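Side-chain contacts in phosphoserine phosphatase RsbX (Bacillus subtilis, PDB 3W42), which dephosphorylates RsbS and acts as a negative regulator of sigma-B activity in the general stress response: residues Glu8-Leu13 and Leu93-Glu98; Phe30-Asp35 and Leu62-Ala67; Ser73-Cys78 and Thr103-Gly108; Ser121-Pro126 and Pro161-His166; Ser165-Gly170 and Glu174-Ser179. All blocks are in the same frame, centred on the assembly; numbering follows the deposited sequence.

How the contacts relate
From the N terminus, contact 1 brings strand 10-17 of the six-stranded sheet up to the end of strand 88-96 of the five-stranded sheet, closing a long loop across the alpha-beta beta-alpha sandwich. Contact 2 is nested inside that loop and lays helix 49-65 on edge strand 27-33. Contact 3 opens inside it too, at helix 71-81, but closes beyond it on strand 101-107, so contacts 1 and 3 cross. Contacts 4 and 5 come after these in the chain, on the six-stranded sheet and its helices: contact 4 joins edge strand 121-122 to helix 163-169, and contact 5, sharing Ser165 and His166 with it, folds helix 173-179 back against that same helix.

Contact 1: residues Glu8-Leu13 and Leu93-Glu98; sequences EHIQTL and LKINFE
His9 and Phe97 meet where the two beta-sheets of the PP2C-type alpha-beta beta-alpha sandwich face each other, His9 just before strand 10-17 and Phe97 just after strand 88-96. Their ring planes are nearly parallel, 16° apart, but slid so far that the rings barely overlap, with centroids 5.1 Å from one another. Across the contact, each ring is met instead by the other residue's methylene. His9 CB stands over the Phe97 face, 3.5 Å from its centroid, and Phe97 CB lies over the imidazole at 4.0 Å from that centroid, a reciprocal pair of CH-pi contacts. Each CG is turned away from its own carbonyl carbon (chi1 -57° for His9, -56° for Phe97), which helps set each methylene against the other's ring. Ile10 runs at about a right angle to the phenyl group, its CG2 methyl approaching Phe97 CZ obliquely at 3.8 Å. Deeper between the sheets, Phe151 and Leu38 pack on both Ile10 and Ile95, whose methyls Ile10 CD1 and Ile95 CD1 come within 4.4 Å.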
# COMPACT_ATOMS: atom_id res chain seq x y z
N GLU A 8 -6.15 -11.72 15.45
CA GLU A 8 -6.71 -12.99 15.08
C GLU A 8 -7.03 -13.10 13.58
O GLU A 8 -7.21 -14.22 13.09
CB GLU A 8 -8.01 -13.24 15.90
CG GLU A 8 -7.78 -13.41 17.43
CD GLU A 8 -9.05 -13.24 18.28
OE1 GLU A 8 -9.57 -12.05 18.35
OE2 GLU A 8 -9.55 -14.24 18.83
N HIS A 9 -7.12 -11.99 12.90
CA HIS A 9 -7.60 -11.92 11.53
C HIS A 9 -6.54 -11.65 10.50
O HIS A 9 -6.76 -11.91 9.30
CB HIS A 9 -8.69 -10.85 11.43
CG HIS A 9 -9.81 -11.14 12.38
ND1 HIS A 9 -10.63 -12.23 12.25
CD2 HIS A 9 -10.13 -10.48 13.52
CE1 HIS A 9 -11.45 -12.20 13.30
NE2 HIS A 9 -11.14 -11.17 14.08
N ILE A 10 -5.43 -11.07 10.88
CA ILE A 10 -4.38 -10.69 9.94
C ILE A 10 -3.05 -10.59 10.67
O ILE A 10 -2.99 -10.23 11.83
CB ILE A 10 -4.71 -9.30 9.28
CG1 ILE A 10 -3.90 -9.09 7.96
CG2 ILE A 10 -4.62 -8.12 10.28
CD1 ILE A 10 -4.25 -7.82 7.26
N GLN A 11 -1.99 -10.91 9.92
CA GLN A 11 -0.64 -10.53 10.29
C GLN A 11 -0.07 -9.64 9.21
O GLN A 11 -0.29 -9.91 8.02
CB GLN A 11 0.27 -11.66 10.71
CG GLN A 11 0.62 -12.58 9.64
CD GLN A 11 1.70 -13.57 9.93
OE1 GLN A 11 2.38 -13.85 8.85
NE2 GLN A 11 1.71 -14.27 11.11
N THR A 12 0.62 -8.59 9.62
CA THR A 12 1.14 -7.62 8.69
C THR A 12 2.63 -7.31 8.95
O THR A 12 3.14 -7.49 10.07
CB THR A 12 0.37 -6.31 8.71
OG1 THR A 12 0.44 -5.70 10.02
CG2 THR A 12 -1.11 -6.48 8.34
N LEU A 13 3.27 -6.83 7.93
CA LEU A 13 4.65 -6.37 7.98
C LEU A 13 4.78 -5.17 7.08
O LEU A 13 4.36 -5.24 5.91
CB LEU A 13 5.59 -7.51 7.62
CG LEU A 13 7.11 -7.19 7.68
CD1 LEU A 13 7.87 -8.49 7.92
CD2 LEU A 13 7.59 -6.51 6.42
N LEU A 93 -6.44 0.74 0.96
CA LEU A 93 -7.07 -0.55 1.15
C LEU A 93 -7.80 -0.56 2.47
O LEU A 93 -7.21 -0.24 3.51
CB LEU A 93 -6.01 -1.63 1.13
CG LEU A 93 -6.45 -3.07 1.41
CD1 LEU A 93 -7.40 -3.59 0.33
CD2 LEU A 93 -5.27 -4.00 1.56
N LYS A 94 -9.04 -1.01 2.49
CA LYS A 94 -9.79 -1.29 3.71
C LYS A 94 -10.24 -2.73 3.68
O LYS A 94 -10.59 -3.27 2.62
CB LYS A 94 -10.98 -0.35 3.87
CG LYS A 94 -10.61 1.07 4.33
CD LYS A 94 -11.77 2.07 4.29
CE LYS A 94 -12.94 1.67 5.18
NZ LYS A 94 -12.72 1.94 6.59
N ILE A 95 -10.25 -3.37 4.84
CA ILE A 95 -10.67 -4.76 5.00
C ILE A 95 -11.63 -4.86 6.14
O ILE A 95 -11.37 -4.38 7.23
CB ILE A 95 -9.49 -5.72 5.18
CG1 ILE A 95 -8.42 -5.51 4.12
CG2 ILE A 95 -10.05 -7.13 5.27
CD1 ILE A 95 -7.17 -6.41 4.26
N ASN A 96 -12.77 -5.54 5.92
CA ASN A 96 -13.67 -5.92 6.99
C ASN A 96 -13.51 -7.45 7.22
O ASN A 96 -13.75 -8.24 6.31
CB ASN A 96 -15.15 -5.59 6.61
CG ASN A 96 -16.03 -5.98 7.75
OD1 ASN A 96 -16.33 -7.14 7.96
ND2 ASN A 96 -16.42 -4.96 8.59
N PHE A 97 -13.05 -7.80 8.40
CA PHE A 97 -12.67 -9.18 8.64
C PHE A 97 -13.88 -10.12 8.74
O PHE A 97 -13.82 -11.22 8.19
CB PHE A 97 -11.81 -9.36 9.88
CG PHE A 97 -10.56 -8.52 9.86
CD1 PHE A 97 -9.72 -8.57 8.77
CD2 PHE A 97 -10.19 -7.69 10.93
CE1 PHE A 97 -8.51 -7.83 8.78
CE2 PHE A 97 -9.06 -6.99 10.90
CZ PHE A 97 -8.21 -7.06 9.86
N GLU A 98 -14.96 -9.72 9.43
CA GLU A 98 -16.13 -10.58 9.58
C GLU A 98 -16.71 -10.98 8.21
O GLU A 98 -17.15 -12.15 8.04
CB GLU A 98 -17.15 -9.88 10.46
CG GLU A 98 -18.37 -10.80 10.85
CD GLU A 98 -19.54 -10.71 9.92
OE1 GLU A 98 -19.71 -9.65 9.22
OE2 GLU A 98 -20.34 -11.69 9.99

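Contact 2: residues Phe30-Asp35 and Leu62-Ala67; sequences FMKADD and LVENYA
The phenyl ring of Phe30 lies against the aliphatic stem of Glu64, and this is the close-packed half of the contact. Glu64 CB sits over the ring face, 3.7 Å from the Phe30 centroid, in a CH-pi contact. The stem continues across the ring, with Glu64 CG 3.6 Å from Phe30 CZ, and ends in a carboxylate tilted 29° from the ring plane. On the buried side Val63 CG1 reaches Phe30 CD2 obliquely at 3.9 Å. These side chains lay the C-terminal end of helix 49-65 on edge strand 27-33, part of one helix-on-sheet half of the alpha-beta beta-alpha sandwich. Val63 also packs on Ala41 of the next strand and on Ile74 of helix 71-81. The exposed side is looser. Lys32 brings its CE to the edge of the Phe30 ring, in its plane, after a bend in the chain (chi3 -73°). Its ammonium nevertheless stops short of a salt bridge, with Lys32 NZ 4.0 Å from Glu64 OE2, where both groups border solvent.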
# COMPACT_ATOMS: atom_id res chain seq x y z
N PHE A 30 0.53 4.25 6.05
CA PHE A 30 -0.27 4.22 7.28
C PHE A 30 -0.89 2.82 7.40
O PHE A 30 -1.35 2.26 6.37
CB PHE A 30 -1.36 5.29 7.32
CG PHE A 30 -2.09 5.25 8.63
CD1 PHE A 30 -1.47 5.71 9.76
CD2 PHE A 30 -3.35 4.68 8.75
CE1 PHE A 30 -2.14 5.59 11.01
CE2 PHE A 30 -3.98 4.57 9.94
CZ PHE A 30 -3.40 5.01 11.07
N MET A 31 -0.99 2.27 8.56
CA MET A 31 -1.50 0.86 8.83
C MET A 31 -2.26 0.97 10.16
O MET A 31 -1.58 1.30 11.14
CB MET A 31 -0.44 -0.26 9.03
CG MET A 31 -0.97 -1.60 9.59
SD MET A 31 -2.24 -2.42 8.57
CE MET A 31 -1.10 -2.69 7.45
N LYS A 32 -3.50 0.56 10.27
CA LYS A 32 -4.11 0.29 11.57
C LYS A 32 -5.11 -0.81 11.44
O LYS A 32 -5.96 -0.78 10.58
CB LYS A 32 -4.80 1.53 12.12
CG LYS A 32 -5.40 1.40 13.47
CD LYS A 32 -6.42 2.57 13.68
CE LYS A 32 -5.64 3.95 13.88
NZ LYS A 32 -6.26 5.36 14.24
N ALA A 33 -5.02 -1.78 12.31
CA ALA A 33 -5.93 -2.87 12.44
C ALA A 33 -6.53 -2.89 13.83
O ALA A 33 -5.82 -2.64 14.80
CB ALA A 33 -5.29 -4.25 12.09
N ASP A 34 -7.80 -3.19 13.95
CA ASP A 34 -8.42 -3.59 15.21
C ASP A 34 -9.11 -4.95 14.96
O ASP A 34 -8.80 -5.62 13.98
CB ASP A 34 -9.36 -2.50 15.70
CG ASP A 34 -10.60 -2.27 14.88
OD1 ASP A 34 -10.97 -3.05 14.07
OD2 ASP A 34 -11.22 -1.26 15.21
N ASP A 35 -9.91 -5.39 15.91
CA ASP A 35 -10.46 -6.75 15.79
C ASP A 35 -11.45 -6.87 14.66
O ASP A 35 -11.82 -7.99 14.30
CB ASP A 35 -11.12 -7.18 17.10
CG ASP A 35 -10.17 -7.23 18.26
OD1 ASP A 35 -8.99 -7.56 18.09
OD2 ASP A 35 -10.64 -6.97 19.40
N LEU A 62 -4.27 11.97 6.42
CA LEU A 62 -5.70 11.94 6.05
C LEU A 62 -6.24 10.52 6.16
O LEU A 62 -7.41 10.36 6.61
CB LEU A 62 -5.89 12.47 4.66
CG LEU A 62 -5.74 14.01 4.54
CD1 LEU A 62 -5.55 14.41 3.11
CD2 LEU A 62 -6.92 14.72 5.18
N VAL A 63 -5.47 9.52 5.81
CA VAL A 63 -5.98 8.14 5.88
C VAL A 63 -6.20 7.81 7.36
O VAL A 63 -7.19 7.18 7.71
CB VAL A 63 -4.96 7.19 5.21
CG1 VAL A 63 -5.30 5.75 5.53
CG2 VAL A 63 -4.97 7.42 3.70
N GLU A 64 -5.29 8.22 8.25
CA GLU A 64 -5.49 7.97 9.66
C GLU A 64 -6.74 8.68 10.15
O GLU A 64 -7.56 8.07 10.87
CB GLU A 64 -4.30 8.47 10.47
CG GLU A 64 -4.54 8.29 11.94
CD GLU A 64 -3.39 8.62 12.78
OE1 GLU A 64 -2.48 9.35 12.37
OE2 GLU A 64 -3.35 8.14 13.94
N ASN A 65 -6.92 9.93 9.82
CA ASN A 65 -8.00 10.78 10.32
C ASN A 65 -9.36 10.39 9.83
O ASN A 65 -10.32 10.57 10.54
CB ASN A 65 -7.74 12.26 9.97
CG ASN A 65 -8.56 13.15 10.83
OD1 ASN A 65 -9.45 13.77 10.35
ND2 ASN A 65 -8.34 13.12 12.16
N TYR A 66 -9.41 9.91 8.61
CA TYR A 66 -10.67 9.64 7.89
C TYR A 66 -10.85 8.18 7.62
O TYR A 66 -11.63 7.82 6.74
CB TYR A 66 -10.80 10.51 6.70
CG TYR A 66 -10.94 11.99 7.07
CD1 TYR A 66 -12.04 12.48 7.64
CD2 TYR A 66 -9.83 12.87 6.91
CE1 TYR A 66 -12.11 13.84 8.03
CE2 TYR A 66 -9.90 14.19 7.29
CZ TYR A 66 -11.04 14.69 7.84
OH TYR A 66 -11.15 15.97 8.26
N ALA A 67 -10.19 7.31 8.39
CA ALA A 67 -10.15 5.86 8.16
C ALA A 67 -11.56 5.27 8.07
O ALA A 67 -11.74 4.23 7.45
CB ALA A 67 -9.41 5.21 9.23

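Contact 3: residues Ser73-Cys78 and Thr103-Gly108; sequences SIIERC and TYCSVG
Ile75 overlaps strand 101-107 with both arms of its branched side chain, and it is the only residue of 73-78 to touch 103-108. The CG2 methyl rests on the thiol of Cys105, with Ile75 CG2 3.8 Å from Cys105 SG. The longer arm reaches further: CG1 is anti to the backbone N (chi1 -153°), and from there CD1 extends over the strand itself. Ile75 CD1 lies 4.0 Å from Cys105 SG, yet its nearer neighbours are backbone atoms, among them Ser106 CA at 3.9 Å. Its approach to the Val107 side chain is a little wider, 4.2 Å between Ile75 CD1 and Val107 CG2. The methyl thus lies over the backbone at Ser106, flanked by the side chains of Cys105 and Val107, both directed toward the helix. The CB of Ser106 points away from it, and in the conformer described its hydroxyl is hydrogen-bonded to Ser91 OG and to the carbonyl of Ala90. Helix and strand segments run nearly parallel, at 23°, with axes 9.0 Å apart, as part of the helix layer on the five-stranded sheet of the PP2C-type alpha-beta beta-alpha sandwich. Tyr138 and Leu131 from nearby loops pack around Ile75, Ile92 of neighbouring strand 88-96 touches it as well, and helix 49-65 lies alongside, contributing Val63 against Ile74 and Ile59 against Cys78.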
# COMPACT_ATOMS: atom_id res chain seq x y z
N SER A 73 -13.92 8.14 -0.78
CA SER A 73 -13.97 9.39 -0.03
C SER A 73 -12.61 9.82 0.50
O SER A 73 -12.23 10.98 0.42
CB SER A 73 -14.91 9.24 1.13
OG SER A 73 -15.00 10.47 1.86
N ILE A 74 -11.89 8.85 1.04
CA ILE A 74 -10.59 9.14 1.60
C ILE A 74 -9.65 9.63 0.48
O ILE A 74 -8.94 10.64 0.62
CB ILE A 74 -9.96 7.93 2.32
CG1 ILE A 74 -10.87 7.47 3.46
CG2 ILE A 74 -8.55 8.31 2.80
CD1 ILE A 74 -10.40 6.18 4.12
N ILE A 75 -9.64 8.93 -0.67
CA ILE A 75 -8.71 9.30 -1.73
C ILE A 75 -9.02 10.67 -2.29
O ILE A 75 -8.11 11.39 -2.68
CB ILE A 75 -8.61 8.19 -2.80
CG1 ILE A 75 -7.21 8.31 -3.46
CG2 ILE A 75 -9.72 8.26 -3.77
CD1 ILE A 75 -6.93 7.08 -4.42
N GLU A 76 -10.31 11.06 -2.30
CA GLU A 76 -10.64 12.41 -2.78
C GLU A 76 -10.17 13.49 -1.81
O GLU A 76 -9.72 14.54 -2.28
CB GLU A 76 -12.15 12.49 -3.07
CG GLU A 76 -12.60 13.89 -3.36
CD GLU A 76 -11.94 14.59 -4.53
OE1 GLU A 76 -11.19 13.91 -5.40
OE2 GLU A 76 -12.13 15.81 -4.62
N ARG A 77 -10.24 13.25 -0.51
CA ARG A 77 -9.63 14.17 0.40
C ARG A 77 -8.14 14.31 0.12
O ARG A 77 -7.56 15.40 0.22
CB ARG A 77 -9.83 13.73 1.87
CG ARG A 77 -11.25 13.76 2.35
CD ARG A 77 -11.33 13.39 3.82
NE ARG A 77 -12.67 13.36 4.35
CZ ARG A 77 -13.31 14.39 4.88
NH1 ARG A 77 -12.80 15.61 4.88
NH2 ARG A 77 -14.51 14.21 5.43
N CYS A 78 -7.51 13.17 -0.11
CA CYS A 78 -6.08 13.16 -0.46
C CYS A 78 -5.82 13.98 -1.71
O CYS A 78 -4.91 14.82 -1.73
CB CYS A 78 -5.58 11.75 -0.65
SG CYS A 78 -5.55 10.77 0.89
N THR A 103 -11.98 -3.40 0.11
CA THR A 103 -12.29 -2.34 -0.81
C THR A 103 -10.92 -1.62 -1.10
O THR A 103 -10.09 -1.45 -0.21
CB THR A 103 -13.29 -1.38 -0.29
OG1 THR A 103 -12.96 -0.93 1.02
CG2 THR A 103 -14.72 -1.95 -0.31
N TYR A 104 -10.74 -1.21 -2.33
CA TYR A 104 -9.46 -0.70 -2.80
C TYR A 104 -9.64 0.38 -3.80
O TYR A 104 -10.44 0.26 -4.75
CB TYR A 104 -8.65 -1.87 -3.45
CG TYR A 104 -7.31 -1.48 -3.98
CD1 TYR A 104 -6.26 -1.19 -3.08
CD2 TYR A 104 -7.08 -1.33 -5.34
CE1 TYR A 104 -5.01 -0.83 -3.58
CE2 TYR A 104 -5.82 -0.94 -5.82
CZ TYR A 104 -4.80 -0.70 -4.92
OH TYR A 104 -3.55 -0.31 -5.33
N CYS A 105 -8.87 1.47 -3.67
CA CYS A 105 -8.88 2.55 -4.62
C CYS A 105 -7.47 3.09 -4.72
O CYS A 105 -6.80 3.27 -3.71
CB CYS A 105 -9.86 3.61 -4.25
SG CYS A 105 -10.16 4.91 -5.46
N SER A 106 -7.04 3.42 -5.93
CA SER A 106 -5.67 3.82 -6.22
C SER A 106 -5.62 4.77 -7.39
O SER A 106 -6.43 4.67 -8.33
CB SER A 106 -4.91 2.54 -6.53
OG SER A 106 -3.57 2.78 -6.90
N VAL A 107 -4.62 5.66 -7.38
CA VAL A 107 -4.22 6.41 -8.58
C VAL A 107 -2.69 6.39 -8.63
O VAL A 107 -2.05 6.78 -7.65
CB VAL A 107 -4.73 7.85 -8.58
CG1 VAL A 107 -4.22 8.61 -9.79
CG2 VAL A 107 -6.30 7.87 -8.54
N GLY A 108 -2.15 5.97 -9.76
CA GLY A 108 -0.73 5.97 -9.93
C GLY A 108 -0.11 4.61 -9.88
O GLY A 108 -0.72 3.61 -10.22

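Contact 4: residues Ser121-Pro126 and Pro161-His166; sequences SFYPLP and PDIRSH
Tyr123 and Ile163 make the apolar part of this contact, at the border of the six-stranded sheet beside edge strand 121-122. The two side chains cross, and the CG2 methyl of Ile163 comes obliquely against the phenol end of the ring, 3.8 Å from Tyr123 CE2 and 3.6 Å from Tyr123 OH. Ile113 of neighbouring strand 111-115 packs on both residues.

Arg164 makes the second group of contacts, by van der Waals approach. Its chain is extended from CG to NE and leads to Ser121 and Tyr123. In the conformer described, Arg164 NE comes to the rim of the Tyr123 ring in its plane, 3.6 Å from Tyr123 CD2. The guanidinium plane is turned 71° from that of the ring. Ser121 OG lies over a guanidinium face instead of in line with an N-H. Its closeness to Arg164 NE and NH2 is doubtful: the angles are poor for a hydrogen bond and Arg164 is modelled in two conformers.

Polar links are few. One water is bonded to Tyr123 OH at 3.2 Å and donates weakly to Pro161 O at 3.5 Å. Within the helix start, Asp162 is the N-cap: Asp162 OD1 accepts a weak bond from Ser165 N, and Ser165 OG donates to Asp162 O at 2.7 Å.

With no direct hydrogen bond across, helix 163-169 meets strand 121-122 and the loop after it mainly through packing, and the exposed arginine, modelled in two conformers, probably adds little directional hold.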
# COMPACT_ATOMS: atom_id res chain seq x y z
N SER A 121 -5.54 -14.35 -8.52
CA SER A 121 -4.93 -13.18 -7.92
C SER A 121 -5.77 -11.97 -8.34
O SER A 121 -6.30 -11.90 -9.50
CB SER A 121 -3.51 -13.05 -8.44
OG SER A 121 -3.51 -12.88 -9.87
N PHE A 122 -5.85 -11.01 -7.49
CA PHE A 122 -6.31 -9.67 -7.80
C PHE A 122 -5.06 -8.84 -8.01
O PHE A 122 -4.26 -8.70 -7.08
CB PHE A 122 -7.16 -9.12 -6.70
CG PHE A 122 -7.64 -7.70 -6.99
CD1 PHE A 122 -8.34 -7.42 -8.13
CD2 PHE A 122 -7.24 -6.64 -6.18
CE1 PHE A 122 -8.73 -6.10 -8.47
CE2 PHE A 122 -7.71 -5.33 -6.45
CZ PHE A 122 -8.46 -5.06 -7.58
N TYR A 123 -4.87 -8.29 -9.20
CA TYR A 123 -3.62 -7.64 -9.57
C TYR A 123 -3.98 -6.57 -10.59
O TYR A 123 -3.67 -6.67 -11.80
CB TYR A 123 -2.60 -8.64 -10.14
CG TYR A 123 -1.17 -8.11 -10.22
CD1 TYR A 123 -0.75 -6.79 -10.05
CD2 TYR A 123 -0.20 -9.06 -10.43
CE1 TYR A 123 0.67 -6.48 -10.16
CE2 TYR A 123 1.16 -8.78 -10.56
CZ TYR A 123 1.57 -7.46 -10.42
OH TYR A 123 2.91 -7.03 -10.46
N PRO A 124 -4.60 -5.50 -10.14
CA PRO A 124 -5.00 -4.46 -11.04
C PRO A 124 -3.83 -3.79 -11.75
O PRO A 124 -2.79 -3.59 -11.15
CB PRO A 124 -5.79 -3.47 -10.17
CG PRO A 124 -5.26 -3.71 -8.82
CD PRO A 124 -5.00 -5.18 -8.75
N LEU A 125 -4.06 -3.34 -12.96
CA LEU A 125 -3.10 -2.50 -13.64
C LEU A 125 -3.03 -1.17 -12.96
O LEU A 125 -4.00 -0.67 -12.36
CB LEU A 125 -3.52 -2.27 -15.08
CG LEU A 125 -3.45 -3.51 -15.93
CD1 LEU A 125 -3.82 -3.04 -17.34
CD2 LEU A 125 -2.02 -4.17 -15.81
N PRO A 126 -1.87 -0.49 -13.05
CA PRO A 126 -1.73 0.86 -12.47
C PRO A 126 -2.63 1.84 -13.20
O PRO A 126 -2.76 1.73 -14.43
CB PRO A 126 -0.25 1.16 -12.61
CG PRO A 126 0.17 0.42 -13.85
CD PRO A 126 -0.69 -0.81 -13.88
N PRO A 161 10.31 -9.45 -10.59
CA PRO A 161 9.76 -10.06 -11.84
C PRO A 161 8.39 -10.72 -11.67
O PRO A 161 7.58 -10.57 -12.51
CB PRO A 161 10.83 -11.06 -12.26
CG PRO A 161 12.07 -10.57 -11.66
CD PRO A 161 11.67 -9.92 -10.32
N ASP A 162 8.19 -11.46 -10.62
CA ASP A 162 7.07 -12.28 -10.41
C ASP A 162 6.59 -12.25 -8.98
O ASP A 162 6.76 -13.19 -8.19
CB ASP A 162 7.33 -13.72 -10.85
CG ASP A 162 6.17 -14.66 -10.74
OD1 ASP A 162 5.04 -14.24 -10.50
OD2 ASP A 162 6.37 -15.87 -11.08
N ILE A 163 5.99 -11.14 -8.57
CA ILE A 163 5.56 -10.98 -7.19
C ILE A 163 4.63 -12.02 -6.70
O ILE A 163 4.65 -12.42 -5.55
CB ILE A 163 5.05 -9.53 -6.96
CG1 ILE A 163 4.83 -9.19 -5.51
CG2 ILE A 163 3.73 -9.29 -7.77
CD1 ILE A 163 6.04 -9.27 -4.72
N ARG A 164 3.76 -12.50 -7.58
CA ARG A 164 2.77 -13.51 -7.19
C ARG A 164 3.47 -14.73 -6.64
O ARG A 164 2.98 -15.35 -5.72
CB ARG A 164 1.94 -13.89 -8.41
CG ARG A 164 0.89 -12.91 -8.83
CD ARG A 164 0.21 -13.44 -10.07
NE ARG A 164 -0.89 -12.59 -10.48
CZ ARG A 164 -1.44 -12.58 -11.69
NH1 ARG A 164 -1.00 -13.42 -12.63
NH2 ARG A 164 -2.47 -11.76 -11.92
N SER A 165 4.60 -15.11 -7.23
CA SER A 165 5.28 -16.30 -6.77
C SER A 165 5.77 -16.18 -5.31
O SER A 165 5.77 -17.13 -4.57
CB SER A 165 6.44 -16.64 -7.73
OG SER A 165 7.54 -15.75 -7.65
N HIS A 166 6.23 -14.95 -4.95
CA HIS A 166 6.69 -14.75 -3.61
C HIS A 166 5.53 -14.89 -2.63
O HIS A 166 5.68 -15.43 -1.53
CB HIS A 166 7.36 -13.36 -3.49
CG HIS A 166 8.62 -13.27 -4.27
ND1 HIS A 166 9.83 -13.54 -3.69
CD2 HIS A 166 8.84 -12.96 -5.55
CE1 HIS A 166 10.76 -13.39 -4.62
NE2 HIS A 166 10.21 -13.04 -5.77
O HOH W 1 4.33 -9.58 -11.83

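Contact 5: residues Ser165-Gly170 and Glu174-Ser179; sequences SHLKKG and EEISNS
Ser179 OG is gripped from two directions, by the His166 imidazole and by a water. It lies at the edge of the His166 ring, 2.7 Å from His166 ND1, in a hydrogen bond for which either group could be the donor. The first torsion of His166 (chi1 -67°) swings the ring toward 174-179, and the second (chi2 -93°) turns its ND1 edge to Ser179. The water is 2.8 Å from Ser179 OG and donates to His166 O, so that side chain and backbone of one histidine are tied to a single serine. Next to this polar pair, Ile176 packs between the two segments. Its CG1 meets the bare backbone of Gly170, 3.8 Å from Gly170 CA, where the CA atoms of the two segments come closest. On the buried side Ile176 CG2 is 4.3 Å from Leu167 CD2, and both residues pack on Leu195 of strand 191-198. The segments cross at 145°, forming an antiparallel helical hairpin with a short connection, part of the outer helix layer of the alpha-beta beta-alpha sandwich.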
# COMPACT_ATOMS: atom_id res chain seq x y z
N SER A 165 4.60 -15.11 -7.23
CA SER A 165 5.28 -16.30 -6.77
C SER A 165 5.77 -16.18 -5.31
O SER A 165 5.77 -17.13 -4.57
CB SER A 165 6.44 -16.64 -7.73
OG SER A 165 7.54 -15.75 -7.65
N HIS A 166 6.23 -14.95 -4.95
CA HIS A 166 6.69 -14.75 -3.61
C HIS A 166 5.53 -14.89 -2.63
O HIS A 166 5.68 -15.43 -1.53
CB HIS A 166 7.36 -13.36 -3.49
CG HIS A 166 8.62 -13.27 -4.27
ND1 HIS A 166 9.83 -13.54 -3.69
CD2 HIS A 166 8.84 -12.96 -5.55
CE1 HIS A 166 10.76 -13.39 -4.62
NE2 HIS A 166 10.21 -13.04 -5.77
N LEU A 167 4.39 -14.31 -2.98
CA LEU A 167 3.17 -14.42 -2.14
C LEU A 167 2.75 -15.86 -2.03
O LEU A 167 2.36 -16.30 -0.95
CB LEU A 167 2.05 -13.59 -2.72
CG LEU A 167 2.29 -12.07 -2.76
CD1 LEU A 167 1.10 -11.40 -3.48
CD2 LEU A 167 2.35 -11.50 -1.42
N LYS A 168 2.76 -16.61 -3.13
CA LYS A 168 2.27 -17.98 -3.11
C LYS A 168 3.15 -18.85 -2.21
O LYS A 168 2.67 -19.61 -1.40
CB LYS A 168 2.29 -18.51 -4.50
CG LYS A 168 1.94 -19.97 -4.60
CD LYS A 168 1.72 -20.42 -6.08
CE LYS A 168 1.40 -21.90 -6.12
NZ LYS A 168 1.00 -22.30 -7.48
N LYS A 169 4.48 -18.74 -2.38
CA LYS A 169 5.40 -19.63 -1.66
C LYS A 169 5.48 -19.34 -0.14
O LYS A 169 5.68 -20.26 0.66
CB LYS A 169 6.77 -19.62 -2.28
CG LYS A 169 6.77 -20.25 -3.63
CD LYS A 169 8.09 -20.38 -4.23
CE LYS A 169 8.54 -19.04 -4.45
NZ LYS A 169 9.81 -18.99 -5.26
N GLY A 170 5.40 -18.08 0.25
CA GLY A 170 5.59 -17.73 1.65
C GLY A 170 4.50 -18.21 2.57
O GLY A 170 3.32 -18.17 2.19
N GLU A 174 6.75 -12.54 7.47
CA GLU A 174 8.19 -12.49 7.64
C GLU A 174 8.89 -13.24 6.53
O GLU A 174 9.91 -12.81 5.98
CB GLU A 174 8.60 -13.07 9.00
CG GLU A 174 10.07 -13.19 9.24
CD GLU A 174 10.37 -13.60 10.68
OE1 GLU A 174 9.83 -12.96 11.63
OE2 GLU A 174 11.05 -14.58 10.91
N GLU A 175 8.40 -14.43 6.23
CA GLU A 175 8.96 -15.24 5.13
C GLU A 175 8.86 -14.55 3.81
O GLU A 175 9.81 -14.56 3.02
CB GLU A 175 8.41 -16.65 5.05
CG GLU A 175 8.89 -17.51 6.20
CD GLU A 175 8.18 -18.75 6.48
OE1 GLU A 175 7.01 -18.56 6.93
OE2 GLU A 175 8.78 -19.79 6.67
N ILE A 176 7.73 -13.92 3.49
CA ILE A 176 7.59 -13.24 2.23
C ILE A 176 8.57 -12.05 2.20
O ILE A 176 9.19 -11.80 1.17
CB ILE A 176 6.13 -12.76 2.00
CG1 ILE A 176 5.14 -13.96 1.91
CG2 ILE A 176 6.06 -11.99 0.66
CD1 ILE A 176 3.69 -13.62 2.11
N SER A 177 8.66 -11.31 3.28
CA SER A 177 9.60 -10.19 3.31
C SER A 177 11.05 -10.68 3.04
O SER A 177 11.79 -10.13 2.23
CB SER A 177 9.50 -9.48 4.64
OG SER A 177 10.34 -8.33 4.65
N ASN A 178 11.41 -11.77 3.71
CA ASN A 178 12.74 -12.30 3.50
C ASN A 178 12.94 -12.76 2.07
O ASN A 178 14.03 -12.62 1.48
CB ASN A 178 13.04 -13.36 4.54
CG ASN A 178 13.24 -12.80 5.95
OD1 ASN A 178 13.04 -13.56 6.94
ND2 ASN A 178 13.54 -11.52 6.07
N SER A 179 11.87 -13.31 1.46
CA SER A 179 11.90 -13.76 0.07
C SER A 179 12.22 -12.64 -0.90
O SER A 179 12.77 -12.88 -2.00
CB SER A 179 10.54 -14.35 -0.25
OG SER A 179 10.46 -14.95 -1.51
O HOH W 2 8.21 -16.49 -0.79